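Local structure of acyl-coenzyme A oxidase (Caenorhabditis elegans, 5K3H) at the interface of chains A and B. The protein catalyses the FAD-dependent, oxygen-consuming desaturation of acyl-CoAs to (2E)-enoyl-CoAs, the first step of peroxisomal beta-oxidation, with release of hydrogen peroxide. Sequence-based numbering; all coordinates share one arbitrary frame. Chains: chain A/B, Acyl-coenzyme A oxidase.

The interface of chains A and B. Residues chain A 657, 661-662; chain B 72-73, 76, 80, 112, 146.
A:Tyr661 lies over the helix of B residues 68-85, its ring carried between B:Met73 at one end and B:Thr80 at the other, with B:Ala76 beneath. The ring points away from its own carbonyl carbon, CG standing beside the backbone N (chi1 -54°), and with chi2 -70° this lays one face over the backbone carbonyl of B:Ala76, whose O is 4.0 Å from CG. The CD2 side of the ring meets the methyl CB of B:Ala76 obliquely at 3.7 Å. CE2 lies 3.6 Å from the backbone O of B:Met73, while CE, the thioether methyl of that residue, comes at the ring's edge from the opposite side of its plane. B:Met73 is bent at both chi2 and chi3, which folds its end up between ring and A:Ser657; its side chain runs at roughly a right angle to the tyrosine. The ring's root is met from the other end: CB of A:Tyr661 touches the methyl CG2 of B:Thr80 at 3.6 Å, again with the side chains crossing steeply. One turn earlier on the A helix 656-668, A:Ser657 sets its backbone against the sulfur, N lying 3.3 Å from SD of B:Met73. Its CB packs on B:Ala76 CB at 3.7 Å, and its hydroxyl OG faces the CG2 branch of B:Ile72. A:Leu662 points to the other flank, where it and B:Ile146 cross at about a right angle, CD1 to CD1 at 3.3 Å. Its CD2 turns towards B:Ala76 CB (4.0 Å), a methyl thus shared by A:Ser657, A:Tyr661 and A:Leu662. Replacing A:Tyr661 with an alanine would probably uncover the B:Ala76 carbonyl and methyl and leave CE of B:Met73 less restrained, though its sulfur keeps A:Ser657. In this mainly apolar patch of the homodimer, repeated by two-fold symmetry, the C-terminal helix of one subunit is laid on helix 68-85 of the other, loop residues B:Pro112 and B:Ile146 closing one flank, and so presumably helps to hold the dimer together.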
ATOM      1  N   SER A 657     -27.291  -0.520 -15.740  1.00 34.49           N
ATOM      2  CA  SER A 657     -27.612   0.376 -14.630  1.00 34.25           C
ATOM      3  C   SER A 657     -28.276   1.661 -15.120  1.00 35.90           C
ATOM      4  O   SER A 657     -29.062   2.275 -14.387  1.00 36.83           O
ATOM      5  CB  SER A 657     -26.349   0.684 -13.824  1.00 33.43           C
ATOM      6  OG  SER A 657     -25.413   1.383 -14.602  1.00 31.69           O
ATOM      7  N   TYR A 661     -32.123   1.596 -14.140  1.00 34.06           N
ATOM      8  CA  TYR A 661     -32.303   2.656 -13.148  1.00 33.63           C
ATOM      9  C   TYR A 661     -32.083   4.090 -13.632  1.00 35.54           C
ATOM     10  O   TYR A 661     -33.045   4.829 -13.834  1.00 40.22           O
ATOM     11  CB  TYR A 661     -31.429   2.381 -11.921  1.00 32.94           C
ATOM     12  CG  TYR A 661     -31.639   1.009 -11.323  1.00 32.72           C
ATOM     13  CD1 TYR A 661     -32.815   0.694 -10.656  1.00 33.14           C
ATOM     14  CD2 TYR A 661     -30.665   0.026 -11.431  1.00 32.26           C
ATOM     15  CE1 TYR A 661     -33.014  -0.559 -10.111  1.00 32.67           C
ATOM     16  CE2 TYR A 661     -30.854  -1.229 -10.888  1.00 32.36           C
ATOM     17  CZ  TYR A 661     -32.030  -1.517 -10.229  1.00 33.27           C
ATOM     18  OH  TYR A 661     -32.223  -2.767  -9.688  1.00 32.18           O
ATOM     19  N   LEU A 662     -30.816   4.467 -13.795  1.00 35.98           N
ATOM     20  CA  LEU A 662     -30.411   5.810 -14.225  1.00 36.51           C
ATOM     21  C   LEU A 662     -31.420   6.586 -15.076  1.00 36.32           C
ATOM     22  O   LEU A 662     -31.786   7.712 -14.740  1.00 36.22           O
ATOM     23  CB  LEU A 662     -29.053   5.757 -14.933  1.00 36.90           C
ATOM     24  CG  LEU A 662     -27.812   5.947 -14.053  1.00 37.84           C
ATOM     25  CD1 LEU A 662     -28.124   6.792 -12.827  1.00 37.17           C
ATOM     26  CD2 LEU A 662     -27.223   4.605 -13.646  1.00 36.91           C
TER
ATOM     27  N   ILE B  72     -21.969  -2.044  -9.766  1.00 25.17           N
ATOM     28  CA  ILE B  72     -22.534  -0.841 -10.389  1.00 25.92           C
ATOM     29  C   ILE B  72     -24.066  -0.922 -10.464  1.00 26.18           C
ATOM     30  O   ILE B  72     -24.762   0.056 -10.152  1.00 27.25           O
ATOM     31  CB  ILE B  72     -21.872  -0.600 -11.765  1.00 26.70           C
ATOM     32  CG1 ILE B  72     -20.377  -0.278 -11.551  1.00 27.38           C
ATOM     33  CG2 ILE B  72     -22.567   0.526 -12.523  1.00 26.44           C
ATOM     34  CD1 ILE B  72     -19.546  -0.095 -12.813  1.00 27.78           C
ATOM     35  N   MET B  73     -24.617  -2.088 -10.843  1.00 27.64           N
ATOM     36  CA  MET B  73     -26.071  -2.293 -10.790  1.00 29.31           C
ATOM     37  C   MET B  73     -26.629  -2.042  -9.385  1.00 27.41           C
ATOM     38  O   MET B  73     -27.625  -1.329  -9.214  1.00 26.21           O
ATOM     39  CB  MET B  73     -26.425  -3.706 -11.257  1.00 31.81           C
ATOM     40  CG  MET B  73     -26.593  -3.837 -12.768  1.00 35.39           C
ATOM     41  SD  MET B  73     -27.894  -2.810 -13.500  1.00 40.55           S
ATOM     42  CE  MET B  73     -29.357  -3.787 -13.120  1.00 39.64           C
ATOM     43  N   ALA B  76     -26.573   1.659  -8.477  1.00 29.41           N
ATOM     44  CA  ALA B  76     -27.656   2.389  -9.141  1.00 29.58           C
ATOM     45  C   ALA B  76     -29.007   2.072  -8.505  1.00 29.89           C
ATOM     46  O   ALA B  76     -29.842   2.967  -8.317  1.00 29.29           O
ATOM     47  CB  ALA B  76     -27.673   2.060 -10.637  1.00 30.50           C
ATOM     48  N   THR B  80     -31.364   5.114  -6.717  1.00 31.68           N
ATOM     49  CA  THR B  80     -32.730   5.518  -7.047  1.00 32.33           C
ATOM     50  C   THR B  80     -33.636   5.464  -5.818  1.00 30.74           C
ATOM     51  O   THR B  80     -34.476   6.353  -5.623  1.00 30.13           O
ATOM     52  CB  THR B  80     -33.299   4.658  -8.178  1.00 34.01           C
ATOM     53  OG1 THR B  80     -33.300   3.290  -7.783  1.00 36.37           O
ATOM     54  CG2 THR B  80     -32.512   4.819  -9.470  1.00 34.33           C
ATOM     55  N   PRO B 112     -22.734   5.997  -9.293  1.00 25.73           N
ATOM     56  CA  PRO B 112     -22.832   6.672 -10.609  1.00 26.43           C
ATOM     57  C   PRO B 112     -22.943   8.180 -10.549  1.00 27.62           C
ATOM     58  O   PRO B 112     -22.844   8.836 -11.602  1.00 28.35           O
ATOM     59  CB  PRO B 112     -24.102   6.072 -11.216  1.00 25.96           C
ATOM     60  CG  PRO B 112     -24.214   4.711 -10.568  1.00 25.46           C
ATOM     61  CD  PRO B 112     -23.731   4.911  -9.167  1.00 26.29           C
ATOM     62  N   ILE B 146     -27.247  13.913 -15.199  1.00 30.12           N
ATOM     63  CA  ILE B 146     -26.096  13.409 -14.471  1.00 30.00           C
ATOM     64  C   ILE B 146     -24.864  14.051 -15.089  1.00 29.56           C
ATOM     65  O   ILE B 146     -24.620  13.917 -16.297  1.00 28.32           O
ATOM     66  CB  ILE B 146     -26.022  11.877 -14.511  1.00 29.64           C
ATOM     67  CG1 ILE B 146     -27.282  11.276 -13.893  1.00 29.48           C
ATOM     68  CG2 ILE B 146     -24.785  11.372 -13.791  1.00 29.77           C
ATOM     69  CD1 ILE B 146     -27.339   9.777 -13.974  1.00 29.72           C
TER